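Local coordinates for protein computational Design of Enzyme (PDB 3TP4) that is a computationally designed enzyme with a TIM-barrel domain of the glycosyl hydrolase 26 type, probably made to house an activated serine catalytic triad, at residues 21-26 / 362-367; 26-31 / 266-271; 115-120 / 181-186; 133-138 / 190-195; 328-331 / 336-339. All coordinates share one frame; numbering follows the deposited sequence.

In the fold
Contacts 1, 2 and 4 are buried; contacts 3 and 5 are partly buried, contact 5 lying farthest out, on a long loop that leaves the barrel after strand 318-321. Contacts 1 and 2 share helix 15-27 and G26, and each relies on an arginine: one grips a serine hydroxyl, the other lies against a helix and has aspartates as its main partners. On the other side of the chain's centre, contacts 3 and 4 touch each other through W183, A186 and Y193 and through F117 and V134, so that the aromatic pair of one adjoins the leucine-on-helix packing of the other. Contact 5 differs again, with two loop segments joined by a single short histidine-aspartate bond.

Contact 1 (21-26 / 362-367); sequences LSYLDG and FDRTVA
Helix 21-26 and the chain at 362-367 approach most closely at S22 and V366, whose CA atoms are 7.5 Å apart. The pairing brings the two ends of the TIM-barrel domain together: helix 15-27 leads into the first barrel strand 32-37, while 366-368 follows the barrel and pairs in parallel with strand 4-6. R364 carries most of the contact. It presents its guanidinium side-on to S22, so that NE (3.3 Å) and NH2 (3.2 Å) both donate to OG, which lies in the guanidinium plane. Bends at chi2 and chi3 bring the guanidinium round to the serine. Serine suits the place because its small hydroxyl can accept both N-H groups and still bond E4, its strongest polar partner. One guanidinium face rests on the helix backbone, with Y23 CA 3.6 Å above the plane and over its centre, a fit to which the flat guanidinium is well suited. The Y23 ring stands almost perpendicular to this group, the planes 88° apart, and meets NH1 at its edge. An alanine in place of R364 would remove both donors to the S22 hydroxyl and is likely to leave the backbone at Y23 without its flat cover. Beside this polar grip, V366 adds a looser apolar touch, its CG1 4.4 Å from S22 CB.

Contact 2 (26-31 / 266-271); sequences GVRGEG and MIAEIA
R28 reaches A268 and A271 by a chain that starts with CG anti to the carbonyl carbon (chi1 -61°), runs straight through chi2 and then bends at chi3 (57°), which swings the guanidinium against helix 266-271. Arginine is long enough for this span: the CA atoms of R28 and A268 are 8.8 Å apart. NH2 makes a weak hydrogen bond to A268 O, 3.3 Å long and bent to 134° at the hydrogen. The acceptor belongs to the middle of a helix, where a carbonyl is normally already engaged by the amide of the next turn, so a weak second bond is reasonable. Both alanines matter for their smallness. A271 CB covers one face of the guanidinium, 3.7 Å from NH2, and A268 CB comes to its edge; their single methyls let the flat group lie close to the helix. The stronger ties of R28 lie beyond, since NH1 forms salt bridges with D25 and D272 and NE bonds the carbonyl of R315, which probably offsets the charge of this buried arginine. At the base of the arginine the chain leaves its helix in a turn where V27 O accepts from both E30 N and G31 N, and G29 takes backbone angles that favour glycine. The arginine thus bridges the end of helix 15-27 and the flank of helix 254-274, with S278 of strand 277-278 packed against R28 and both alanines.

Contact 3 (115-120 / 181-186); sequences ENFVTG and FWWGAA. With ACY (acetic acid), chain C.
F117 and W183 meet in a T-shaped stack between two loops that follow strands 107-113 and 168-174 of the TIM barrel. The tryptophan brings the edge of its six-membered ring to the phenylalanine face: CH2 stands 3.9 Å above that plane, over its centre, while W183 CZ2 is 3.9 Å from F117 CG. The ring centroids are 5.0 Å apart and the planes are inclined at 67°. With CG anti to the backbone N (chi1 -171°), the long indole of W183 extends across to the phenylalanine and bridges backbones that are well separated. The residue is also the N-cap of helix 184-188, whose first turn supports the ring, with A185 CB over one indole face. Around F117 lie F123 and W173, each meeting it edge-to-face, and V134 and L196, surroundings that suit a flat, wholly apolar ring. A serine in place of F117 would probably open a gap beneath the W183 edge and let the indole turn. Just before the tryptophan in the chain, a bound acetic acid molecule, probably from the crystallisation liquor, bonds W180 N and is reached weakly by F181 N, 3.4 Å from its O atom.

Contact 4 (133-138 / 190-195); sequences AVLPGG and PGEYQE
Of the flat groups here, the E192 carboxylate alone meets L135, through a single oxygen: OE2 is 3.9 Å from CD1. The E195 carboxylate turns away from the leucine. The rest of the contact is aliphatic. In L135, chi1 of -67° sends CG toward helix 190-195, and chi2 of 178° sets the two methyls on it: CD1 packs on E192 CB at 3.9 Å, and CD2 settles over the helix backbone, 3.9 Å from E192 O and 4.0 Å from E195 C. A branched leucine suits this place because its two methyls can spread over one turn of helix. The glutamates offer their hydrocarbon parts to it while acid oxygens find partners beyond: E192 OE1 bonds S189, just before the helix, and both oxygens of E195 are engaged, OE2 by R198 and OE1 by H376. L135 also starts a type II beta turn closed by G138 N to L135 O (2.8 Å), with G137 at the position where positive phi favours glycine. P136 within this turn touches W428. H376 and W428 belong to the Ig-like part of the chain, so this helix-to-turn packing lies where the outer helices of the TIM barrel border it.

Contact 5 (328-331 / 336-339); sequences GQHF and GDAL
H330 and D337 form a His-carboxylate hydrogen bond within the loop between strand 318-321 and helix 340-348; the centre of the contact lies about 27 Å from that of the chain. NE2 donates to OD2 over a short 2.5 Å, and the bond is nearly straight, 168° at the hydrogen. The oxygen lies practically in the imidazole plane and is approached on its syn side, 22° out of the carboxylate plane. The two side chains come from opposite directions and together span backbones whose CA atoms, at H330 and D337, are 10.3 Å apart. On the histidine, CG sits between the backbone N and the carbonyl carbon (chi1 64°), a choice that carries the ring toward the aspartate. The loop is the kind of strand-to-helix connection that forms the rim of a TIM barrel. Histidine fits here because it can use a nitrogen on either side of its ring: ND1 bonds the carbonyl of D326, back along the same loop, which with the NE2 bond is consistent with a ring protonated on both nitrogens. Aspartate, in turn, offers a short acid whose OD2 also accepts the backbone N of V334, in the four residues between the two segments. G336, just before it, takes positive phi, as glycine readily does. The H330 ring packs on L44 and N324, while its backbone is hydrogen-bonded to that of V289, a residue that L339 also touches.

Contact 1 (21-26 / 362-367)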
# COMPACT_ATOMS: atom_id res chain seq x y z
N LEU A 21 12.27 -3.85 6.52
CA LEU A 21 12.42 -2.64 5.71
C LEU A 21 13.87 -2.46 5.27
O LEU A 21 14.14 -2.07 4.13
CB LEU A 21 11.92 -1.41 6.46
CG LEU A 21 11.80 -0.14 5.63
CD1 LEU A 21 10.90 -0.36 4.43
CD2 LEU A 21 11.29 1.04 6.50
N SER A 22 14.81 -2.77 6.16
CA SER A 22 16.23 -2.74 5.82
C SER A 22 16.57 -3.76 4.74
O SER A 22 17.33 -3.47 3.82
CB SER A 22 17.09 -3.02 7.06
OG SER A 22 18.46 -3.16 6.70
N TYR A 23 16.03 -4.96 4.87
CA TYR A 23 16.29 -6.02 3.90
C TYR A 23 15.78 -5.62 2.51
O TYR A 23 16.50 -5.77 1.52
CB TYR A 23 15.66 -7.34 4.36
CG TYR A 23 15.59 -8.39 3.28
CD1 TYR A 23 16.66 -9.25 3.04
CD2 TYR A 23 14.45 -8.52 2.50
CE1 TYR A 23 16.59 -10.21 2.06
CE2 TYR A 23 14.37 -9.48 1.52
CZ TYR A 23 15.44 -10.32 1.30
OH TYR A 23 15.35 -11.27 0.31
N LEU A 24 14.55 -5.12 2.44
CA LEU A 24 13.97 -4.73 1.16
C LEU A 24 14.80 -3.63 0.48
O LEU A 24 14.96 -3.63 -0.74
CB LEU A 24 12.51 -4.31 1.33
CG LEU A 24 11.57 -5.45 1.75
CD1 LEU A 24 10.17 -4.92 2.17
CD2 LEU A 24 11.47 -6.49 0.62
N ASP A 25 15.34 -2.68 1.25
CA ASP A 25 16.19 -1.66 0.64
C ASP A 25 17.49 -2.29 0.14
O ASP A 25 17.96 -1.99 -0.95
CB ASP A 25 16.49 -0.53 1.63
CG ASP A 25 17.11 0.70 0.96
OD1 ASP A 25 16.72 1.02 -0.19
OD2 ASP A 25 17.99 1.33 1.58
N GLY A 26 18.05 -3.19 0.95
CA GLY A 26 19.34 -3.80 0.63
C GLY A 26 19.33 -4.69 -0.59
O GLY A 26 20.35 -4.82 -1.27
N PHE A 362 14.60 -10.93 8.49
CA PHE A 362 13.93 -10.57 9.74
C PHE A 362 14.83 -10.49 10.98
O PHE A 362 14.37 -10.06 12.04
CB PHE A 362 12.77 -11.52 10.03
CG PHE A 362 11.76 -11.58 8.93
CD1 PHE A 362 10.93 -10.49 8.67
CD2 PHE A 362 11.64 -12.71 8.13
CE1 PHE A 362 9.99 -10.53 7.65
CE2 PHE A 362 10.71 -12.76 7.10
CZ PHE A 362 9.88 -11.67 6.86
N ASP A 363 16.09 -10.88 10.85
CA ASP A 363 16.94 -11.05 12.02
C ASP A 363 18.02 -10.00 12.10
O ASP A 363 18.97 -10.14 12.85
CB ASP A 363 17.54 -12.47 12.05
CG ASP A 363 18.40 -12.77 10.84
OD1 ASP A 363 18.48 -11.93 9.92
OD2 ASP A 363 18.98 -13.87 10.79
N ARG A 364 17.85 -8.92 11.33
CA ARG A 364 18.81 -7.83 11.36
C ARG A 364 18.63 -6.97 12.61
O ARG A 364 17.56 -6.94 13.21
CB ARG A 364 18.70 -6.99 10.08
CG ARG A 364 19.31 -7.68 8.86
CD ARG A 364 18.47 -7.51 7.60
NE ARG A 364 18.91 -6.39 6.78
CZ ARG A 364 19.48 -6.51 5.59
NH1 ARG A 364 19.70 -7.70 5.05
NH2 ARG A 364 19.84 -5.42 4.92
N THR A 365 19.70 -6.30 13.01
CA THR A 365 19.64 -5.34 14.09
C THR A 365 19.63 -3.94 13.49
O THR A 365 20.64 -3.48 12.94
CB THR A 365 20.83 -5.48 15.06
OG1 THR A 365 20.83 -6.81 15.61
CG2 THR A 365 20.72 -4.47 16.19
N VAL A 366 18.49 -3.27 13.59
CA VAL A 366 18.33 -1.96 12.98
C VAL A 366 17.38 -1.09 13.80
O VAL A 366 16.29 -1.51 14.17
CB VAL A 366 17.82 -2.08 11.52
CG1 VAL A 366 16.81 -3.18 11.42
CG2 VAL A 366 17.27 -0.75 11.03
N ALA A 367 17.84 0.12 14.11
CA ALA A 367 17.04 1.05 14.90
C ALA A 367 16.29 2.04 14.02
O ALA A 367 16.72 2.40 12.92
CB ALA A 367 17.91 1.79 15.91

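Contact 2 (26-31 / 266-271)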
# COMPACT_ATOMS: atom_id res chain seq x y z
N GLY A 26 18.05 -3.19 0.95
CA GLY A 26 19.34 -3.80 0.63
C GLY A 26 19.33 -4.69 -0.59
O GLY A 26 20.35 -4.82 -1.27
N VAL A 27 18.18 -5.30 -0.89
CA VAL A 27 18.11 -6.19 -2.04
C VAL A 27 18.04 -5.42 -3.37
O VAL A 27 18.37 -5.96 -4.42
CB VAL A 27 16.92 -7.18 -1.91
CG1 VAL A 27 15.62 -6.53 -2.39
CG2 VAL A 27 17.20 -8.45 -2.68
N ARG A 28 17.63 -4.16 -3.31
CA ARG A 28 17.43 -3.39 -4.54
C ARG A 28 18.67 -3.36 -5.43
O ARG A 28 19.73 -2.93 -5.00
CB ARG A 28 16.94 -1.97 -4.19
CG ARG A 28 15.60 -2.00 -3.44
CD ARG A 28 15.21 -0.63 -2.91
NE ARG A 28 15.13 0.33 -4.00
CZ ARG A 28 15.54 1.60 -3.91
NH1 ARG A 28 16.06 2.07 -2.78
NH2 ARG A 28 15.44 2.39 -4.98
N GLY A 29 18.52 -3.84 -6.66
CA GLY A 29 19.63 -3.93 -7.59
C GLY A 29 20.39 -5.24 -7.54
O GLY A 29 21.15 -5.55 -8.45
N GLU A 30 20.20 -6.02 -6.48
CA GLU A 30 20.89 -7.30 -6.33
C GLU A 30 20.01 -8.45 -6.83
O GLU A 30 20.48 -9.37 -7.48
CB GLU A 30 21.28 -7.55 -4.87
CG GLU A 30 22.26 -6.51 -4.32
CD GLU A 30 23.54 -6.44 -5.13
OE1 GLU A 30 24.18 -7.50 -5.32
OE2 GLU A 30 23.91 -5.34 -5.58
N GLY A 31 18.73 -8.38 -6.51
CA GLY A 31 17.76 -9.34 -6.99
C GLY A 31 16.37 -8.80 -6.71
O GLY A 31 16.21 -7.94 -5.84
N MSE A 266 12.29 6.03 -12.37
CA MSE A 266 11.75 7.14 -11.60
C MSE A 266 11.45 6.76 -10.16
O MSE A 266 11.85 7.47 -9.23
CB MSE A 266 10.47 7.64 -12.26
CG MSE A 266 9.78 8.72 -11.46
SE MSE A 266 8.04 9.09 -12.25
CE MSE A 266 7.11 7.39 -11.88
N ILE A 267 10.73 5.66 -9.94
CA ILE A 267 10.40 5.32 -8.56
C ILE A 267 11.64 4.98 -7.72
O ILE A 267 11.69 5.30 -6.54
CB ILE A 267 9.31 4.22 -8.44
CG1 ILE A 267 9.83 2.85 -8.87
CG2 ILE A 267 8.05 4.62 -9.23
CD1 ILE A 267 8.84 1.73 -8.53
N ALA A 268 12.63 4.33 -8.34
CA ALA A 268 13.88 4.01 -7.65
C ALA A 268 14.60 5.31 -7.26
O ALA A 268 15.18 5.40 -6.19
CB ALA A 268 14.78 3.17 -8.55
N GLU A 269 14.57 6.29 -8.16
CA GLU A 269 15.23 7.57 -7.92
C GLU A 269 14.56 8.30 -6.78
O GLU A 269 15.23 8.85 -5.90
CB GLU A 269 15.20 8.43 -9.18
CG GLU A 269 16.22 8.02 -10.24
CD GLU A 269 16.03 8.77 -11.55
OE1 GLU A 269 15.14 9.64 -11.63
OE2 GLU A 269 16.77 8.47 -12.51
N ILE A 270 13.23 8.32 -6.79
CA ILE A 270 12.48 8.99 -5.72
C ILE A 270 12.73 8.29 -4.38
O ILE A 270 12.99 8.94 -3.36
CB ILE A 270 10.97 9.05 -6.04
CG1 ILE A 270 10.74 9.91 -7.28
CG2 ILE A 270 10.20 9.60 -4.84
CD1 ILE A 270 9.33 9.83 -7.84
N ALA A 271 12.66 6.96 -4.39
CA ALA A 271 12.97 6.18 -3.21
C ALA A 271 14.37 6.53 -2.70
O ALA A 271 14.55 6.88 -1.53
CB ALA A 271 12.85 4.66 -3.52

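Contact 3 (115-120 / 181-186)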
# COMPACT_ATOMS: atom_id res chain seq x y z
N GLU A 115 -12.86 -1.54 -3.60
CA GLU A 115 -14.17 -2.11 -3.92
C GLU A 115 -15.28 -1.54 -3.05
O GLU A 115 -16.36 -1.21 -3.55
CB GLU A 115 -14.15 -3.64 -3.81
CG GLU A 115 -13.33 -4.33 -4.88
CD GLU A 115 -11.84 -4.09 -4.70
OE1 GLU A 115 -11.40 -3.92 -3.54
OE2 GLU A 115 -11.11 -4.07 -5.71
N ASN A 116 -15.03 -1.42 -1.75
CA ASN A 116 -16.04 -0.89 -0.84
C ASN A 116 -16.49 0.52 -1.18
O ASN A 116 -17.49 1.00 -0.65
CB ASN A 116 -15.57 -0.96 0.61
CG ASN A 116 -15.63 -2.36 1.17
OD1 ASN A 116 -16.63 -3.05 1.01
ND2 ASN A 116 -14.56 -2.78 1.83
N PHE A 117 -15.74 1.19 -2.05
CA PHE A 117 -16.05 2.57 -2.42
C PHE A 117 -17.01 2.65 -3.62
O PHE A 117 -17.26 3.74 -4.15
CB PHE A 117 -14.76 3.35 -2.70
CG PHE A 117 -13.87 3.55 -1.49
CD1 PHE A 117 -12.96 2.57 -1.11
CD2 PHE A 117 -13.93 4.73 -0.75
CE1 PHE A 117 -12.14 2.75 0.00
CE2 PHE A 117 -13.11 4.92 0.36
CZ PHE A 117 -12.21 3.93 0.74
N VAL A 118 -17.53 1.51 -4.03
CA VAL A 118 -18.51 1.46 -5.12
C VAL A 118 -19.83 0.82 -4.67
O VAL A 118 -19.99 0.48 -3.50
CB VAL A 118 -17.96 0.73 -6.36
CG1 VAL A 118 -16.68 1.40 -6.84
CG2 VAL A 118 -17.71 -0.75 -6.06
N THR A 119 -20.76 0.64 -5.62
CA THR A 119 -22.13 0.21 -5.32
C THR A 119 -22.25 -0.85 -4.21
O THR A 119 -22.67 -0.54 -3.10
CB THR A 119 -22.86 -0.29 -6.58
OG1 THR A 119 -22.99 0.79 -7.52
CG2 THR A 119 -24.25 -0.82 -6.23
N GLY A 120 -21.89 -2.09 -4.53
CA GLY A 120 -22.05 -3.18 -3.59
C GLY A 120 -21.22 -3.03 -2.33
O GLY A 120 -21.40 -3.78 -1.36
N PHE A 181 -4.32 1.12 -13.44
CA PHE A 181 -4.67 1.14 -12.02
C PHE A 181 -4.66 2.52 -11.34
O PHE A 181 -4.28 2.62 -10.17
CB PHE A 181 -3.74 0.19 -11.22
CG PHE A 181 -3.65 -1.22 -11.79
CD1 PHE A 181 -4.55 -2.20 -11.39
CD2 PHE A 181 -2.66 -1.56 -12.69
CE1 PHE A 181 -4.46 -3.49 -11.90
CE2 PHE A 181 -2.56 -2.85 -13.21
CZ PHE A 181 -3.46 -3.82 -12.81
N TRP A 182 -5.05 3.58 -12.04
CA TRP A 182 -5.18 4.87 -11.35
C TRP A 182 -6.54 4.90 -10.66
O TRP A 182 -7.55 4.57 -11.28
CB TRP A 182 -5.13 6.05 -12.32
CG TRP A 182 -3.88 6.24 -13.12
CD1 TRP A 182 -2.99 5.28 -13.53
CD2 TRP A 182 -3.40 7.48 -13.65
NE1 TRP A 182 -1.99 5.86 -14.28
CE2 TRP A 182 -2.22 7.21 -14.36
CE3 TRP A 182 -3.87 8.80 -13.58
CZ2 TRP A 182 -1.49 8.21 -15.01
CZ3 TRP A 182 -3.14 9.80 -14.22
CH2 TRP A 182 -1.97 9.50 -14.92
N TRP A 183 -6.57 5.31 -9.40
CA TRP A 183 -7.86 5.46 -8.72
C TRP A 183 -8.42 6.82 -9.11
O TRP A 183 -7.94 7.84 -8.62
CB TRP A 183 -7.70 5.40 -7.20
CG TRP A 183 -9.03 5.35 -6.47
CD1 TRP A 183 -10.26 5.16 -7.04
CD2 TRP A 183 -9.24 5.48 -5.06
NE1 TRP A 183 -11.23 5.17 -6.06
CE2 TRP A 183 -10.64 5.36 -4.84
CE3 TRP A 183 -8.40 5.69 -3.96
CZ2 TRP A 183 -11.20 5.44 -3.56
CZ3 TRP A 183 -8.96 5.77 -2.70
CH2 TRP A 183 -10.35 5.64 -2.51
N GLY A 184 -9.40 6.84 -10.00
CA GLY A 184 -9.95 8.11 -10.48
C GLY A 184 -10.37 9.08 -9.37
O GLY A 184 -10.14 10.28 -9.47
N ALA A 185 -10.98 8.57 -8.30
CA ALA A 185 -11.41 9.45 -7.22
C ALA A 185 -10.22 10.13 -6.55
O ALA A 185 -10.28 11.31 -6.20
CB ALA A 185 -12.26 8.70 -6.20
N ALA A 186 -9.13 9.39 -6.38
CA ALA A 186 -7.94 9.94 -5.72
C ALA A 186 -7.28 11.02 -6.56
O ALA A 186 -6.83 12.06 -6.04
CB ALA A 186 -6.93 8.80 -5.38
C ACY C . -6.37 1.83 -17.61
O ACY C . -5.82 1.75 -16.47
OXT ACY C . -6.91 2.91 -17.99
CH3 ACY C . -6.26 0.70 -18.58

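Contact 4 (133-138 / 190-195)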
# COMPACT_ATOMS: atom_id res chain seq x y z
N ALA A 133 -16.98 10.63 2.01
CA ALA A 133 -17.88 10.02 2.98
C ALA A 133 -17.18 9.26 4.11
O ALA A 133 -17.73 9.14 5.21
CB ALA A 133 -18.87 9.09 2.27
N VAL A 134 -15.99 8.74 3.84
CA VAL A 134 -15.28 7.94 4.84
C VAL A 134 -14.32 8.78 5.70
O VAL A 134 -13.81 8.30 6.71
CB VAL A 134 -14.50 6.75 4.20
CG1 VAL A 134 -15.46 5.80 3.49
CG2 VAL A 134 -13.43 7.25 3.24
N LEU A 135 -14.08 10.03 5.30
CA LEU A 135 -13.21 10.92 6.08
C LEU A 135 -13.88 11.28 7.40
O LEU A 135 -15.09 11.09 7.57
CB LEU A 135 -12.86 12.19 5.29
CG LEU A 135 -11.98 11.92 4.07
CD1 LEU A 135 -11.72 13.20 3.31
CD2 LEU A 135 -10.67 11.26 4.48
N PRO A 136 -13.10 11.80 8.36
CA PRO A 136 -13.64 12.22 9.66
C PRO A 136 -14.81 13.19 9.49
O PRO A 136 -14.70 14.15 8.73
CB PRO A 136 -12.45 12.92 10.32
CG PRO A 136 -11.27 12.23 9.74
CD PRO A 136 -11.63 11.97 8.31
N GLY A 137 -15.92 12.93 10.17
CA GLY A 137 -17.11 13.75 10.05
C GLY A 137 -18.09 13.17 9.05
O GLY A 137 -19.26 13.54 9.02
N GLY A 138 -17.61 12.23 8.24
CA GLY A 138 -18.40 11.71 7.14
C GLY A 138 -19.49 10.74 7.52
O GLY A 138 -19.47 10.13 8.60
N PRO A 190 -7.05 14.76 -4.69
CA PRO A 190 -5.86 14.15 -4.09
C PRO A 190 -5.70 14.52 -2.62
O PRO A 190 -5.17 13.72 -1.85
CB PRO A 190 -4.71 14.72 -4.92
CG PRO A 190 -5.26 15.95 -5.58
CD PRO A 190 -6.72 15.66 -5.80
N GLY A 191 -6.18 15.69 -2.23
CA GLY A 191 -6.12 16.12 -0.84
C GLY A 191 -6.94 15.19 0.05
O GLY A 191 -6.55 14.88 1.17
N GLU A 192 -8.08 14.73 -0.46
CA GLU A 192 -8.93 13.84 0.30
C GLU A 192 -8.32 12.44 0.35
O GLU A 192 -8.40 11.75 1.37
CB GLU A 192 -10.34 13.81 -0.29
CG GLU A 192 -11.15 15.11 -0.13
CD GLU A 192 -12.58 14.96 -0.63
OE1 GLU A 192 -12.80 14.99 -1.86
OE2 GLU A 192 -13.49 14.79 0.20
N TYR A 193 -7.70 12.02 -0.74
CA TYR A 193 -6.97 10.76 -0.70
C TYR A 193 -5.86 10.81 0.36
O TYR A 193 -5.66 9.86 1.13
CB TYR A 193 -6.37 10.37 -2.04
CG TYR A 193 -5.61 9.06 -1.94
CD1 TYR A 193 -6.29 7.86 -1.97
CD2 TYR A 193 -4.24 9.04 -1.74
CE1 TYR A 193 -5.63 6.66 -1.85
CE2 TYR A 193 -3.56 7.84 -1.61
CZ TYR A 193 -4.26 6.66 -1.68
OH TYR A 193 -3.62 5.47 -1.54
N GLN A 194 -5.12 11.91 0.38
CA GLN A 194 -4.02 12.07 1.31
C GLN A 194 -4.51 12.02 2.76
O GLN A 194 -3.87 11.40 3.61
CB GLN A 194 -3.25 13.37 1.03
CG GLN A 194 -2.45 13.34 -0.26
CD GLN A 194 -2.01 14.72 -0.71
OE1 GLN A 194 -2.64 15.72 -0.39
NE2 GLN A 194 -0.91 14.77 -1.46
N GLU A 195 -5.64 12.66 3.05
CA GLU A 195 -6.13 12.62 4.43
C GLU A 195 -6.64 11.23 4.78
O GLU A 195 -6.51 10.80 5.93
CB GLU A 195 -7.20 13.69 4.70
CG GLU A 195 -6.66 15.10 4.58
CD GLU A 195 -5.40 15.34 5.42
OE1 GLU A 195 -5.31 14.80 6.55
OE2 GLU A 195 -4.51 16.07 4.96

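Contact 5 (328-331 / 336-339)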
# COMPACT_ATOMS: atom_id res chain seq x y z
N GLY A 328 -9.73 -19.44 -17.20
CA GLY A 328 -9.97 -18.22 -17.95
C GLY A 328 -9.13 -17.06 -17.45
O GLY A 328 -8.61 -16.27 -18.24
N GLN A 329 -9.00 -16.94 -16.13
CA GLN A 329 -8.27 -15.81 -15.54
C GLN A 329 -7.20 -16.27 -14.55
O GLN A 329 -7.50 -16.63 -13.41
CB GLN A 329 -9.23 -14.85 -14.85
CG GLN A 329 -8.57 -13.55 -14.44
CD GLN A 329 -9.54 -12.60 -13.77
OE1 GLN A 329 -10.58 -13.01 -13.26
NE2 GLN A 329 -9.20 -11.32 -13.78
N HIS A 330 -5.96 -16.24 -15.00
CA HIS A 330 -4.84 -16.54 -14.12
C HIS A 330 -3.58 -15.87 -14.65
O HIS A 330 -3.49 -15.57 -15.85
CB HIS A 330 -4.67 -18.06 -13.92
CG HIS A 330 -4.32 -18.81 -15.17
ND1 HIS A 330 -5.26 -19.19 -16.10
CD2 HIS A 330 -3.14 -19.30 -15.61
CE1 HIS A 330 -4.67 -19.86 -17.07
NE2 HIS A 330 -3.38 -19.94 -16.80
N PHE A 331 -2.62 -15.61 -13.78
CA PHE A 331 -1.50 -14.75 -14.16
C PHE A 331 -0.15 -15.45 -14.14
O PHE A 331 0.78 -15.01 -14.81
CB PHE A 331 -1.50 -13.48 -13.31
CG PHE A 331 -2.67 -12.59 -13.59
CD1 PHE A 331 -3.90 -12.84 -12.99
CD2 PHE A 331 -2.57 -11.55 -14.50
CE1 PHE A 331 -5.00 -12.03 -13.27
CE2 PHE A 331 -3.67 -10.74 -14.78
CZ PHE A 331 -4.88 -10.98 -14.16
N GLY A 336 0.02 -26.39 -20.09
CA GLY A 336 -1.01 -26.13 -21.07
C GLY A 336 -0.97 -24.71 -21.59
O GLY A 336 -1.44 -24.46 -22.70
N ASP A 337 -0.41 -23.79 -20.81
CA ASP A 337 -0.31 -22.39 -21.23
C ASP A 337 0.91 -22.19 -22.10
O ASP A 337 1.98 -22.74 -21.82
CB ASP A 337 -0.21 -21.45 -20.02
CG ASP A 337 -1.48 -21.43 -19.19
OD1 ASP A 337 -2.53 -21.87 -19.70
OD2 ASP A 337 -1.41 -20.98 -18.03
N ALA A 338 0.76 -21.36 -23.13
CA ALA A 338 1.86 -21.11 -24.04
C ALA A 338 3.05 -20.43 -23.35
O ALA A 338 4.21 -20.62 -23.74
CB ALA A 338 1.38 -20.29 -25.23
N LEU A 339 2.77 -19.62 -22.32
CA LEU A 339 3.83 -18.85 -21.66
C LEU A 339 4.52 -19.62 -20.52
O LEU A 339 5.38 -19.06 -19.82
CB LEU A 339 3.31 -17.50 -21.16
CG LEU A 339 3.28 -16.32 -22.14
CD1 LEU A 339 2.51 -15.13 -21.54
CD2 LEU A 339 4.69 -15.90 -22.55